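Local coordinates for protein catechol 1,2 dioxygenase (Acinetobacter radioresistens, PDB 2XSU) that probably catalyses the iron(III)-dependent intradiol cleavage of catechol by dioxygen to cis,cis-muconate, opening the aromatic ring in the beta-ketoadipate pathway, at residues P104-G109 / A255-D260; L111-A116 / Y167-K172; V199-P204 / G220-H225; K155-H160 / H227-A232. The protein carries 1 engineered substitution. All coordinates share one frame; numbering follows the deposited sequence.

From the N terminus, the chain leaves the helical region and enters the catalytic beta-sandwich at 104-109, where contact 1 opens. Its partner, 255-260, comes last, so contact 1 closes the widest loop and encloses the other three. Contact 2 follows almost at once, holding 111-116 against the loop 167-172. Before it closes, strand 155-159 has begun contact 4, so contacts 2 and 4 cross. Contact 3, 199-204 with 220-225, forms wholly within the span of contact 4, and both use strand 221-231. Contacts 2, 3 and 4 together supply the four protein ligands of the ferric ion, while contact 1 packs close by against R222, H227 and F229.

Contact 1. Residues P104-G109 / A255-D260; sequences PRTIEG and AFATRD
R259 and T106 carry the two hydrogen bonds that join a pair of loops running in nearly opposite directions beside the beta-sandwich of this intradiol dioxygenase. R259 reaches over from 255-260 and gives NH1 to R105 O at 2.8 Å. The acceptor lies close to the guanidinium plane, and the N-H...O angle of 153° is only moderately bent. P104 CB lies 3.6 Å above one face of the same group, toward the rim; the compact proline ring offers an apolar CH surface to it. T106 supplies the second bond, OG1 to A257 O at 2.7 Å, placed on a lone pair in the carbonyl plane. OG1 stands anti to the backbone N (chi1 -162°), which directs the hydroxyl across the gap between the loops. Further along, I107 lays its longer branch against two alanines, CG1 3.7 Å from A257 CB and CD1 the same distance from A255 CB. Methyl side chains let the loops approach closely here. The side chain of I107 lies about 8 Å from the bound iron.

In the second shell, D91 of helix 82-96 forms salt bridges with both R105 and R259, and D94 is a second partner of R105. D253 binds the backbone nitrogens of A255 and A257, bracing that loop from within. On the sheet side, T106 pairs through its backbone with T239, and P104 O is hydrogen-bonded to T240 OG1.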
loop_
_atom_site.group_PDB
_atom_site.type_symbol
_atom_site.label_atom_id
_atom_site.label_comp_id
_atom_site.label_asym_id
_atom_site.label_seq_id
_atom_site.Cartn_x
_atom_site.Cartn_y
_atom_site.Cartn_z
ATOM N N PRO A 104 15.285 26.846 8.027
ATOM C CA PRO A 104 15.311 25.379 7.871
ATOM C C PRO A 104 14.019 24.814 7.260
ATOM O O PRO A 104 12.931 25.347 7.498
ATOM C CB PRO A 104 15.424 24.867 9.323
ATOM C CG PRO A 104 16.007 25.972 10.075
ATOM C CD PRO A 104 15.482 27.227 9.434
ATOM N N ARG A 105 14.154 23.732 6.506
ATOM C CA ARG A 105 13.010 22.969 6.010
ATOM C C ARG A 105 12.437 22.020 7.048
ATOM O O ARG A 105 13.148 21.574 7.951
ATOM C CB ARG A 105 13.411 22.170 4.762
ATOM C CG ARG A 105 14.477 21.098 5.049
ATOM C CD ARG A 105 14.603 20.021 3.960
ATOM N NE ARG A 105 14.824 20.530 2.614
ATOM C CZ ARG A 105 16.000 20.829 2.053
ATOM N NH1 ARG A 105 17.156 20.758 2.710
ATOM N NH2 ARG A 105 16.002 21.248 0.789
ATOM N N THR A 106 11.153 21.717 6.914
ATOM C CA THR A 106 10.599 20.535 7.571
ATOM C C THR A 106 9.455 19.938 6.751
ATOM O O THR A 106 9.252 20.342 5.583
ATOM C CB THR A 106 10.288 20.775 9.070
ATOM O OG1 THR A 106 10.171 19.504 9.719
ATOM C CG2 THR A 106 9.015 21.631 9.276
ATOM N N ILE A 107 8.753 18.959 7.318
ATOM C CA ILE A 107 7.832 18.160 6.493
ATOM C C ILE A 107 6.618 18.934 6.009
ATOM O O ILE A 107 6.127 19.865 6.710
ATOM C CB ILE A 107 7.395 16.871 7.199
ATOM C CG1 ILE A 107 6.430 17.176 8.346
ATOM C CG2 ILE A 107 8.648 16.099 7.660
ATOM C CD1 ILE A 107 5.830 15.864 8.997
ATOM N N GLU A 108 6.165 18.589 4.810
ATOM C CA GLU A 108 4.947 19.188 4.250
ATOM C C GLU A 108 3.676 18.685 4.954
ATOM O O GLU A 108 2.724 19.451 5.104
ATOM C CB GLU A 108 4.865 18.826 2.763
ATOM C CG GLU A 108 3.734 19.495 1.980
ATOM C CD GLU A 108 3.745 19.097 0.498
ATOM O OE1 GLU A 108 4.848 18.954 -0.083
ATOM O OE2 GLU A 108 2.649 18.945 -0.094
ATOM N N GLY A 109 3.651 17.408 5.358
ATOM C CA GLY A 109 2.406 16.765 5.767
ATOM C C GLY A 109 1.557 16.457 4.543
ATOM O O GLY A 109 1.893 16.856 3.422
ATOM N N ALA A 255 5.283 12.887 14.124
ATOM C CA ALA A 255 5.888 12.969 12.772
ATOM C C ALA A 255 7.275 13.648 12.757
ATOM O O ALA A 255 7.858 13.860 11.703
ATOM C CB ALA A 255 4.901 13.611 11.784
ATOM N N PHE A 256 7.826 13.925 13.939
ATOM C CA PHE A 256 9.250 14.347 14.050
ATOM C C PHE A 256 9.651 15.608 13.281
ATOM O O PHE A 256 10.789 15.697 12.785
ATOM C CB PHE A 256 10.171 13.141 13.684
ATOM C CG PHE A 256 9.722 11.887 14.319
ATOM C CD1 PHE A 256 10.000 11.656 15.667
ATOM C CD2 PHE A 256 8.943 10.963 13.605
ATOM C CE1 PHE A 256 9.538 10.492 16.313
ATOM C CE2 PHE A 256 8.465 9.790 14.245
ATOM C CZ PHE A 256 8.763 9.587 15.607
ATOM N N ALA A 257 8.757 16.587 13.210
ATOM C CA ALA A 257 8.972 17.765 12.363
ATOM C C ALA A 257 9.592 18.957 13.084
ATOM O O ALA A 257 10.111 19.868 12.422
ATOM C CB ALA A 257 7.656 18.182 11.717
ATOM N N THR A 258 9.538 18.984 14.418
ATOM C CA THR A 258 10.025 20.154 15.147
ATOM C C THR A 258 11.545 20.282 14.999
ATOM O O THR A 258 12.287 19.269 15.030
ATOM C CB THR A 258 9.654 20.047 16.644
ATOM O OG1 THR A 258 8.256 19.803 16.756
ATOM C CG2 THR A 258 9.944 21.337 17.423
ATOM N N ARG A 259 12.001 21.523 14.821
ATOM C CA ARG A 259 13.432 21.860 14.675
ATOM C C ARG A 259 13.765 23.137 15.369
ATOM O O ARG A 259 12.958 24.064 15.394
ATOM C CB ARG A 259 13.776 22.202 13.203
ATOM C CG ARG A 259 13.616 21.113 12.240
ATOM C CD ARG A 259 14.210 21.577 10.945
ATOM N NE ARG A 259 15.664 21.517 10.966
ATOM C CZ ARG A 259 16.381 21.167 9.908
ATOM N NH1 ARG A 259 15.768 20.875 8.762
ATOM N NH2 ARG A 259 17.716 21.088 10.002
ATOM N N ASP A 260 15.007 23.227 15.853
ATOM C CA ASP A 260 15.542 24.520 16.239
ATOM C C ASP A 260 15.461 25.479 15.048
ATOM O O ASP A 260 15.771 25.134 13.897
ATOM C CB ASP A 260 17.012 24.379 16.680
ATOM C CG ASP A 260 17.175 23.611 17.986
ATOM O OD1 ASP A 260 16.198 23.468 18.769
ATOM O OD2 ASP A 260 18.321 23.144 18.241
#

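Contact 2. Residues L111-A116 / Y167-K172; sequences LYVAGA and YSFFDK. With FE (Fe (III) ion), chain B.
L111 and Y167 meet beside the ferric centre, where Y167 OH binds the iron at 1.9 Å. L111 uses its two branches on two different rings. CD1 comes over one face of Y167, offset toward the rim and 3.4 Å from CD2 of the tyrosine, with the two side chains at about a right angle. CD2 sits almost exactly over the centre of the F170 ring, 3.7 Å from its centroid and 8° off the normal, a CH-pi contact. A forked leucine suits this spot because one residue can pack against the metal-bearing tyrosine and a phenylalanine at once. The opposite face of F170 is taken by F169 CD2, so the ring is sandwiched.

The loop 167-172 leads from strand 155-159 toward strand 180-184 of the beta-sandwich, and D171 N bonded to Y167 O closes a turn in it. V113 packs against the two phenylalanines of this loop: CG2 reaches both F169 CD2 and F170 CE2 at 3.8 Å, a branched side chain filling the angle between two rings. V113 belongs to the short strand 113-114, which runs parallel to 310-311 near the C terminus. R180 ties the two segments together, NH1 bonded to L111 O and NH2 to S168 O.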
loop_
_atom_site.group_PDB
_atom_site.type_symbol
_atom_site.label_atom_id
_atom_site.label_comp_id
_atom_site.label_asym_id
_atom_site.label_seq_id
_atom_site.Cartn_x
_atom_site.Cartn_y
_atom_site.Cartn_z
ATOM N N LEU A 111 -1.666 17.407 3.890
ATOM C CA LEU A 111 -2.949 18.153 3.852
ATOM C C LEU A 111 -2.909 19.490 3.086
ATOM O O LEU A 111 -3.829 20.330 3.220
ATOM C CB LEU A 111 -3.499 18.349 5.276
ATOM C CG LEU A 111 -3.650 17.063 6.092
ATOM C CD1 LEU A 111 -4.141 17.393 7.522
ATOM C CD2 LEU A 111 -4.563 16.044 5.399
ATOM N N TYR A 112 -1.885 19.705 2.263
ATOM C CA TYR A 112 -1.918 20.858 1.354
ATOM C C TYR A 112 -3.037 20.750 0.329
ATOM O O TYR A 112 -3.318 19.655 -0.180
ATOM C CB TYR A 112 -0.571 21.038 0.645
ATOM C CG TYR A 112 -0.549 22.179 -0.357
ATOM C CD1 TYR A 112 -0.421 23.512 0.059
ATOM C CD2 TYR A 112 -0.642 21.920 -1.728
ATOM C CE1 TYR A 112 -0.393 24.558 -0.872
ATOM C CE2 TYR A 112 -0.600 22.940 -2.672
ATOM C CZ TYR A 112 -0.470 24.258 -2.253
ATOM O OH TYR A 112 -0.425 25.276 -3.191
ATOM N N VAL A 113 -3.681 21.890 0.050
ATOM C CA VAL A 113 -4.678 21.978 -1.050
ATOM C C VAL A 113 -4.331 23.178 -1.965
ATOM O O VAL A 113 -4.250 24.304 -1.500
ATOM C CB VAL A 113 -6.134 22.065 -0.519
ATOM C CG1 VAL A 113 -7.127 22.115 -1.731
ATOM C CG2 VAL A 113 -6.450 20.902 0.428
ATOM N N ALA A 114 -4.156 22.951 -3.279
ATOM C CA ALA A 114 -3.850 24.023 -4.219
ATOM C C ALA A 114 -5.135 24.774 -4.585
ATOM O O ALA A 114 -6.205 24.180 -4.558
ATOM C CB ALA A 114 -3.195 23.448 -5.483
ATOM N N GLY A 115 -4.992 26.062 -4.877
ATOM C CA GLY A 115 -6.103 26.937 -5.322
ATOM C C GLY A 115 -6.600 27.970 -4.317
ATOM O O GLY A 115 -7.659 28.581 -4.529
ATOM N N ALA A 116 -5.844 28.188 -3.234
ATOM C CA ALA A 116 -6.319 29.079 -2.166
ATOM C C ALA A 116 -6.391 30.537 -2.621
ATOM O O ALA A 116 -5.651 30.957 -3.533
ATOM C CB ALA A 116 -5.412 28.945 -0.915
ATOM N N TYR A 167 -8.675 20.412 9.439
ATOM C CA TYR A 167 -8.291 21.189 8.262
ATOM C C TYR A 167 -9.425 21.228 7.243
ATOM O O TYR A 167 -10.119 20.223 7.045
ATOM C CB TYR A 167 -7.092 20.537 7.586
ATOM C CG TYR A 167 -5.751 20.738 8.265
ATOM C CD1 TYR A 167 -4.823 21.634 7.733
ATOM C CD2 TYR A 167 -5.386 19.980 9.373
ATOM C CE1 TYR A 167 -3.596 21.796 8.315
ATOM C CE2 TYR A 167 -4.136 20.142 9.979
ATOM C CZ TYR A 167 -3.256 21.035 9.439
ATOM O OH TYR A 167 -2.005 21.194 9.997
ATOM N N SER A 168 -9.593 22.370 6.591
ATOM C CA SER A 168 -10.614 22.489 5.544
ATOM C C SER A 168 -10.286 21.565 4.366
ATOM O O SER A 168 -9.131 21.126 4.181
ATOM C CB SER A 168 -10.770 23.942 5.084
ATOM O OG SER A 168 -9.573 24.387 4.425
ATOM N N PHE A 169 -11.345 21.280 3.599
ATOM C CA PHE A 169 -11.348 20.406 2.432
ATOM C C PHE A 169 -11.475 18.978 2.906
ATOM O O PHE A 169 -12.372 18.260 2.468
ATOM C CB PHE A 169 -10.150 20.650 1.487
ATOM C CG PHE A 169 -10.182 19.799 0.242
ATOM C CD1 PHE A 169 -10.911 20.219 -0.876
ATOM C CD2 PHE A 169 -9.497 18.582 0.195
ATOM C CE1 PHE A 169 -10.947 19.428 -2.045
ATOM C CE2 PHE A 169 -9.527 17.787 -0.951
ATOM C CZ PHE A 169 -10.258 18.222 -2.075
ATOM N N PHE A 170 -10.608 18.572 3.827
ATOM C CA PHE A 170 -10.703 17.270 4.462
ATOM C C PHE A 170 -11.863 17.179 5.443
ATOM O O PHE A 170 -12.588 16.177 5.448
ATOM C CB PHE A 170 -9.346 16.882 5.074
ATOM C CG PHE A 170 -8.259 16.865 4.053
ATOM C CD1 PHE A 170 -8.075 15.749 3.240
ATOM C CD2 PHE A 170 -7.479 17.992 3.829
ATOM C CE1 PHE A 170 -7.122 15.746 2.251
ATOM C CE2 PHE A 170 -6.521 17.999 2.843
ATOM C CZ PHE A 170 -6.335 16.861 2.043
ATOM N N ASP A 171 -12.046 18.229 6.247
ATOM C CA ASP A 171 -13.219 18.431 7.092
ATOM C C ASP A 171 -14.280 19.175 6.253
ATOM O O ASP A 171 -14.231 20.387 6.109
ATOM C CB ASP A 171 -12.773 19.260 8.312
ATOM C CG ASP A 171 -13.915 19.713 9.214
ATOM O OD1 ASP A 171 -13.628 20.552 10.096
ATOM O OD2 ASP A 171 -15.079 19.244 9.073
ATOM N N LYS A 172 -15.219 18.438 5.666
ATOM C CA LYS A 172 -16.168 19.054 4.734
ATOM C C LYS A 172 -17.179 20.008 5.377
ATOM O O LYS A 172 -17.909 20.698 4.656
ATOM C CB LYS A 172 -16.880 17.997 3.880
ATOM C CG LYS A 172 -16.053 17.524 2.696
ATOM C CD LYS A 172 -16.477 16.122 2.267
ATOM C CE LYS A 172 -15.301 15.388 1.640
ATOM N NZ LYS A 172 -15.322 13.928 1.966
HETATM FE FE FE B . -0.456 20.046 9.764
HETATM O O HOH W 1 -0.466 18.294 8.528
#

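Contact 3. Residues V199-P204 / G220-H225. With FE (Fe (III) ion), chain B.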
loop_
_atom_site.group_PDB
_atom_site.type_symbol
_atom_site.label_atom_id
_atom_site.label_comp_id
_atom_site.label_asym_id
_atom_site.label_seq_id
_atom_site.Cartn_x
_atom_site.Cartn_y
_atom_site.Cartn_z
ATOM N N VAL A 199 -4.751 24.487 17.049
ATOM C CA VAL A 199 -4.505 23.501 18.095
ATOM C C VAL A 199 -3.873 22.272 17.444
ATOM O O VAL A 199 -4.096 21.997 16.271
ATOM C CB VAL A 199 -5.828 23.175 18.838
ATOM C CG1 VAL A 199 -6.722 22.318 18.016
ATOM C CG2 VAL A 199 -5.551 22.541 20.165
ATOM N N GLY A 200 -3.015 21.593 18.198
ATOM C CA GLY A 200 -2.463 20.328 17.745
ATOM C C GLY A 200 -3.582 19.296 17.683
ATOM O O GLY A 200 -4.675 19.498 18.212
ATOM N N TYR A 201 -3.287 18.164 17.093
ATOM C CA TYR A 201 -4.314 17.183 16.798
ATOM C C TYR A 201 -3.694 15.813 16.718
ATOM O O TYR A 201 -2.487 15.684 16.527
ATOM C CB TYR A 201 -4.974 17.540 15.462
ATOM C CG TYR A 201 -3.993 17.742 14.313
ATOM C CD1 TYR A 201 -3.578 16.669 13.512
ATOM C CD2 TYR A 201 -3.509 19.011 14.006
ATOM C CE1 TYR A 201 -2.715 16.851 12.455
ATOM C CE2 TYR A 201 -2.628 19.218 12.938
ATOM C CZ TYR A 201 -2.218 18.132 12.170
ATOM O OH TYR A 201 -1.341 18.301 11.117
ATOM N N GLY A 202 -4.538 14.798 16.887
ATOM C CA GLY A 202 -4.176 13.431 16.601
ATOM C C GLY A 202 -4.651 12.876 15.261
ATOM O O GLY A 202 -5.424 13.476 14.501
ATOM N N CYS A 203 -4.176 11.671 15.016
ATOM C CA CYS A 203 -4.615 10.893 13.876
ATOM C C CYS A 203 -6.104 10.560 14.078
ATOM O O CYS A 203 -6.580 10.552 15.216
ATOM C CB CYS A 203 -3.791 9.611 13.844
ATOM S SG CYS A 203 -2.086 9.874 13.277
ATOM N N PRO A 204 -6.835 10.274 12.986
ATOM C CA PRO A 204 -8.230 9.798 13.168
ATOM C C PRO A 204 -8.237 8.540 14.047
ATOM O O PRO A 204 -7.592 7.540 13.699
ATOM C CB PRO A 204 -8.685 9.476 11.740
ATOM C CG PRO A 204 -7.755 10.260 10.830
ATOM C CD PRO A 204 -6.445 10.368 11.570
ATOM N N GLY A 220 -0.366 9.400 18.478
ATOM C CA GLY A 220 -0.460 9.940 17.119
ATOM C C GLY A 220 -0.656 11.436 17.048
ATOM O O GLY A 220 -1.303 11.934 16.130
ATOM N N ASN A 221 -0.059 12.151 17.999
ATOM C CA ASN A 221 -0.302 13.592 18.127
ATOM C C ASN A 221 0.794 14.479 17.527
ATOM O O ASN A 221 1.974 14.167 17.640
ATOM C CB ASN A 221 -0.447 13.967 19.614
ATOM C CG ASN A 221 -1.606 13.244 20.301
ATOM O OD1 ASN A 221 -1.390 12.472 21.251
ATOM N ND2 ASN A 221 -2.810 13.457 19.810
ATOM N N ARG A 222 0.381 15.626 16.970
ATOM C CA ARG A 222 1.312 16.686 16.560
ATOM C C ARG A 222 1.063 17.935 17.429
ATOM O O ARG A 222 -0.090 18.219 17.763
ATOM C CB ARG A 222 1.120 17.080 15.091
ATOM C CG ARG A 222 1.231 15.914 14.135
ATOM C CD ARG A 222 1.635 16.387 12.780
ATOM N NE ARG A 222 2.990 16.896 12.764
ATOM C CZ ARG A 222 3.507 17.606 11.771
ATOM N NH1 ARG A 222 2.767 17.925 10.703
ATOM N NH2 ARG A 222 4.753 18.019 11.857
ATOM N N PRO A 223 2.135 18.665 17.796
ATOM C CA PRO A 223 1.942 19.988 18.441
ATOM C C PRO A 223 1.332 20.965 17.450
ATOM O O PRO A 223 1.416 20.762 16.210
ATOM C CB PRO A 223 3.361 20.439 18.796
ATOM C CG PRO A 223 4.209 19.818 17.663
ATOM C CD PRO A 223 3.547 18.454 17.417
ATOM N N SER A 224 0.751 22.032 17.979
ATOM C CA SER A 224 0.209 23.126 17.138
ATOM C C SER A 224 1.293 23.652 16.183
ATOM O O SER A 224 2.492 23.761 16.542
ATOM C CB SER A 224 -0.268 24.264 18.011
ATOM O OG SER A 224 0.830 24.733 18.765
ATOM N N HIS A 225 0.874 23.970 14.949
ATOM C CA HIS A 225 1.832 24.429 13.927
ATOM C C HIS A 225 1.088 25.112 12.772
ATOM O O HIS A 225 -0.117 24.921 12.581
ATOM C CB HIS A 225 2.646 23.233 13.349
ATOM C CG HIS A 225 1.788 22.158 12.735
ATOM N ND1 HIS A 225 1.194 21.158 13.484
ATOM C CD2 HIS A 225 1.408 21.936 11.445
ATOM C CE1 HIS A 225 0.490 20.368 12.688
ATOM N NE2 HIS A 225 0.606 20.807 11.444
HETATM FE FE FE B . -0.456 20.046 9.764
HETATM O O HOH W 2 -1.925 22.548 14.590
HETATM O O HOH W 3 -1.682 13.802 14.364
HETATM O O HOH W 1 -0.466 18.294 8.528
#
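Y201 and H225 are two protein ligands of the ferric site, on the adjoining segments 199-204 and 220-225. H225 NE2 binds the iron at 2.1 Å, and Y201 OH is a longer ligand at 2.4 Å. Their rings meet rim to rim, planes at 51°, with Y201 OH at the edge of the imidazole, near its plane. In Y201, CG lies between the backbone N and the carbonyl carbon (chi1 52°), the crowded position, which carries the phenol toward the metal. H225 is set by a second bond: ND1 donates to P223 O at 2.8 Å, nearly straight at 177° and in the ring plane. This fixes the ring's rotation and leaves NE2 for the metal, the reason a histidine fits here.

Behind the ligands, the backbone bond from R222 N to Y201 O is 2.9 Å, while its return from Y201 N is long. G200 CA presses to 3.2 Å from R222 O; a beta carbon here would point at that oxygen, and glycine, having none, suits the place. Water 3 bridges Y201 O and G220 O, and water 2 links V199 O with H225 N. R222 CZ lies over one face of H225, toward the rim; R222 NH1 is 4.0 Å from the iron, and R222 NE is held by D253.

Completed by Y167, H227 and a water, with Y201 and H227 as the axial pair, this is the two-tyrosine, two-histidine, distorted trigonal bipyramidal centre characteristic of intradiol dioxygenases.

Contact 4. Residues K155-H160 / H227-A232; sequences KVEVWH and HYFVSA. With FE (Fe (III) ion), chain B.
S231 OG on one strand and K155 O and E157 OE2 on its neighbour grip a single water. It donates to K155 O and to E157 OE2 (water 4 to OE2 2.9 Å) and accepts from S231 OG at 2.7 Å. A short hydroxyl suits position 231, since OG packs beside K155 CB and still donates to the water. The other oxygen of E157, OE1, is bonded to Y112 OH, so both ends of this buried carboxylate have partners.

On the same face, toward the iron, W159 and H227 pack tightly. H227 CB lies over the centre of the six-membered ring of W159, 3.3 Å from its centroid, while its imidazole forms an offset stack with the five-membered ring, planes at 8°. This flat indole supports the histidine whose NE2 binds the iron at 2.1 Å. F229 meets the indole obliquely, and Y112 joins the cluster edge-to-face with both. On the opposite face, V158 CG1 sits over the Y228 ring, 3.7 Å from its centroid.

Paired bonds such as E157 N to F229 O, 2.8 Å, keep the antiparallel ladder in register. Within the beta-sandwich, strand 155-159 is flanked by 180-184 on its other edge, and strand 221-231 continues the sheet to 238-244.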
loop_
_atom_site.group_PDB
_atom_site.type_symbol
_atom_site.label_atom_id
_atom_site.label_comp_id
_atom_site.label_asym_id
_atom_site.label_seq_id
_atom_site.Cartn_x
_atom_site.Cartn_y
_atom_site.Cartn_z
ATOM N N LYS A 155 5.845 34.495 -2.823
ATOM C CA LYS A 155 4.571 33.810 -2.607
ATOM C C LYS A 155 4.612 33.046 -1.277
ATOM O O LYS A 155 5.324 32.046 -1.171
ATOM C CB LYS A 155 4.355 32.852 -3.768
ATOM C CG LYS A 155 3.000 32.273 -3.873
ATOM C CD LYS A 155 2.849 31.572 -5.219
ATOM C CE LYS A 155 1.568 30.766 -5.286
ATOM N NZ LYS A 155 1.306 30.207 -6.654
ATOM N N VAL A 156 3.863 33.522 -0.279
ATOM C CA VAL A 156 3.837 32.899 1.058
ATOM C C VAL A 156 2.533 32.128 1.163
ATOM O O VAL A 156 1.447 32.731 1.252
ATOM C CB VAL A 156 3.956 33.954 2.179
ATOM C CG1 VAL A 156 3.903 33.262 3.576
ATOM C CG2 VAL A 156 5.264 34.747 2.011
ATOM N N GLU A 157 2.610 30.790 1.125
ATOM C CA GLU A 157 1.419 29.965 1.200
ATOM C C GLU A 157 1.323 29.381 2.578
ATOM O O GLU A 157 2.276 28.750 3.024
ATOM C CB GLU A 157 1.478 28.833 0.167
ATOM C CG GLU A 157 1.586 29.337 -1.260
ATOM C CD GLU A 157 1.514 28.195 -2.243
ATOM O OE1 GLU A 157 0.441 27.560 -2.336
ATOM O OE2 GLU A 157 2.544 27.962 -2.947
ATOM N N VAL A 158 0.192 29.616 3.256
ATOM C CA VAL A 158 -0.002 29.135 4.645
ATOM C C VAL A 158 -1.271 28.304 4.766
ATOM O O VAL A 158 -2.302 28.590 4.119
ATOM C CB VAL A 158 0.008 30.310 5.677
ATOM C CG1 VAL A 158 1.427 30.814 5.893
ATOM C CG2 VAL A 158 -0.850 31.452 5.180
ATOM N N TRP A 159 -1.185 27.236 5.554
ATOM C CA TRP A 159 -2.372 26.474 5.922
ATOM C C TRP A 159 -2.221 25.915 7.327
ATOM O O TRP A 159 -1.110 25.585 7.758
ATOM C CB TRP A 159 -2.715 25.384 4.862
ATOM C CG TRP A 159 -1.717 24.190 4.689
ATOM C CD1 TRP A 159 -1.912 22.905 5.113
ATOM C CD2 TRP A 159 -0.447 24.203 3.997
ATOM N NE1 TRP A 159 -0.822 22.118 4.753
ATOM C CE2 TRP A 159 0.083 22.885 4.065
ATOM C CE3 TRP A 159 0.302 25.203 3.356
ATOM C CZ2 TRP A 159 1.347 22.545 3.517
ATOM C CZ3 TRP A 159 1.554 24.882 2.802
ATOM C CH2 TRP A 159 2.065 23.539 2.888
ATOM N N HIS A 160 -3.334 25.815 8.040
ATOM C CA HIS A 160 -3.300 25.295 9.424
ATOM C C HIS A 160 -4.691 24.822 9.886
ATOM O O HIS A 160 -5.706 25.059 9.189
ATOM C CB HIS A 160 -2.677 26.330 10.390
ATOM C CG HIS A 160 -3.525 27.537 10.677
ATOM N ND1 HIS A 160 -4.629 27.509 11.517
ATOM C CD2 HIS A 160 -3.380 28.828 10.284
ATOM C CE1 HIS A 160 -5.136 28.735 11.601
ATOM N NE2 HIS A 160 -4.388 29.553 10.877
ATOM N N HIS A 227 1.747 25.616 8.552
ATOM C CA HIS A 227 2.554 25.181 7.415
ATOM C C HIS A 227 2.863 26.345 6.476
ATOM O O HIS A 227 2.016 27.230 6.292
ATOM C CB HIS A 227 1.712 24.173 6.602
ATOM C CG HIS A 227 1.463 22.874 7.294
ATOM N ND1 HIS A 227 2.376 21.845 7.252
ATOM C CD2 HIS A 227 0.397 22.400 8.003
ATOM C CE1 HIS A 227 1.899 20.801 7.919
ATOM N NE2 HIS A 227 0.713 21.120 8.411
ATOM N N TYR A 228 4.025 26.282 5.815
ATOM C CA TYR A 228 4.443 27.264 4.812
ATOM C C TYR A 228 5.043 26.619 3.568
ATOM O O TYR A 228 5.893 25.737 3.684
ATOM C CB TYR A 228 5.550 28.153 5.380
ATOM C CG TYR A 228 5.142 29.222 6.337
ATOM C CD1 TYR A 228 4.724 28.901 7.633
ATOM C CD2 TYR A 228 5.230 30.585 5.973
ATOM C CE1 TYR A 228 4.355 29.904 8.529
ATOM C CE2 TYR A 228 4.884 31.601 6.882
ATOM C CZ TYR A 228 4.448 31.236 8.160
ATOM O OH TYR A 228 4.085 32.186 9.068
ATOM N N PHE A 229 4.608 27.073 2.382
ATOM C CA PHE A 229 5.486 27.068 1.188
ATOM C C PHE A 229 5.896 28.520 0.934
ATOM O O PHE A 229 5.030 29.406 0.935
ATOM C CB PHE A 229 4.770 26.618 -0.098
ATOM C CG PHE A 229 4.442 25.150 -0.193
ATOM C CD1 PHE A 229 5.403 24.163 0.094
ATOM C CD2 PHE A 229 3.181 24.738 -0.638
ATOM C CE1 PHE A 229 5.100 22.796 -0.031
ATOM C CE2 PHE A 229 2.883 23.386 -0.773
ATOM C CZ PHE A 229 3.839 22.404 -0.457
ATOM N N VAL A 230 7.184 28.780 0.697
ATOM C CA VAL A 230 7.628 30.131 0.312
ATOM C C VAL A 230 8.423 30.003 -0.977
ATOM O O VAL A 230 9.332 29.197 -1.072
ATOM C CB VAL A 230 8.436 30.848 1.422
ATOM C CG1 VAL A 230 8.714 32.346 1.017
ATOM C CG2 VAL A 230 7.676 30.795 2.783
ATOM N N SER A 231 8.069 30.798 -1.985
ATOM C CA SER A 231 8.778 30.725 -3.274
ATOM C C SER A 231 8.918 32.125 -3.856
ATOM O O SER A 231 8.103 32.990 -3.548
ATOM C CB SER A 231 8.043 29.797 -4.251
ATOM O OG SER A 231 6.710 30.224 -4.536
ATOM N N ALA A 232 9.939 32.323 -4.703
ATOM C CA ALA A 232 10.154 33.611 -5.381
ATOM C C ALA A 232 11.110 33.414 -6.549
ATOM O O ALA A 232 12.021 32.595 -6.457
ATOM C CB ALA A 232 10.713 34.619 -4.433
HETATM FE FE FE B . -0.456 20.046 9.764
HETATM O O HOH W 4 5.082 29.393 -2.502
HETATM O O HOH W 1 -0.466 18.294 8.528
#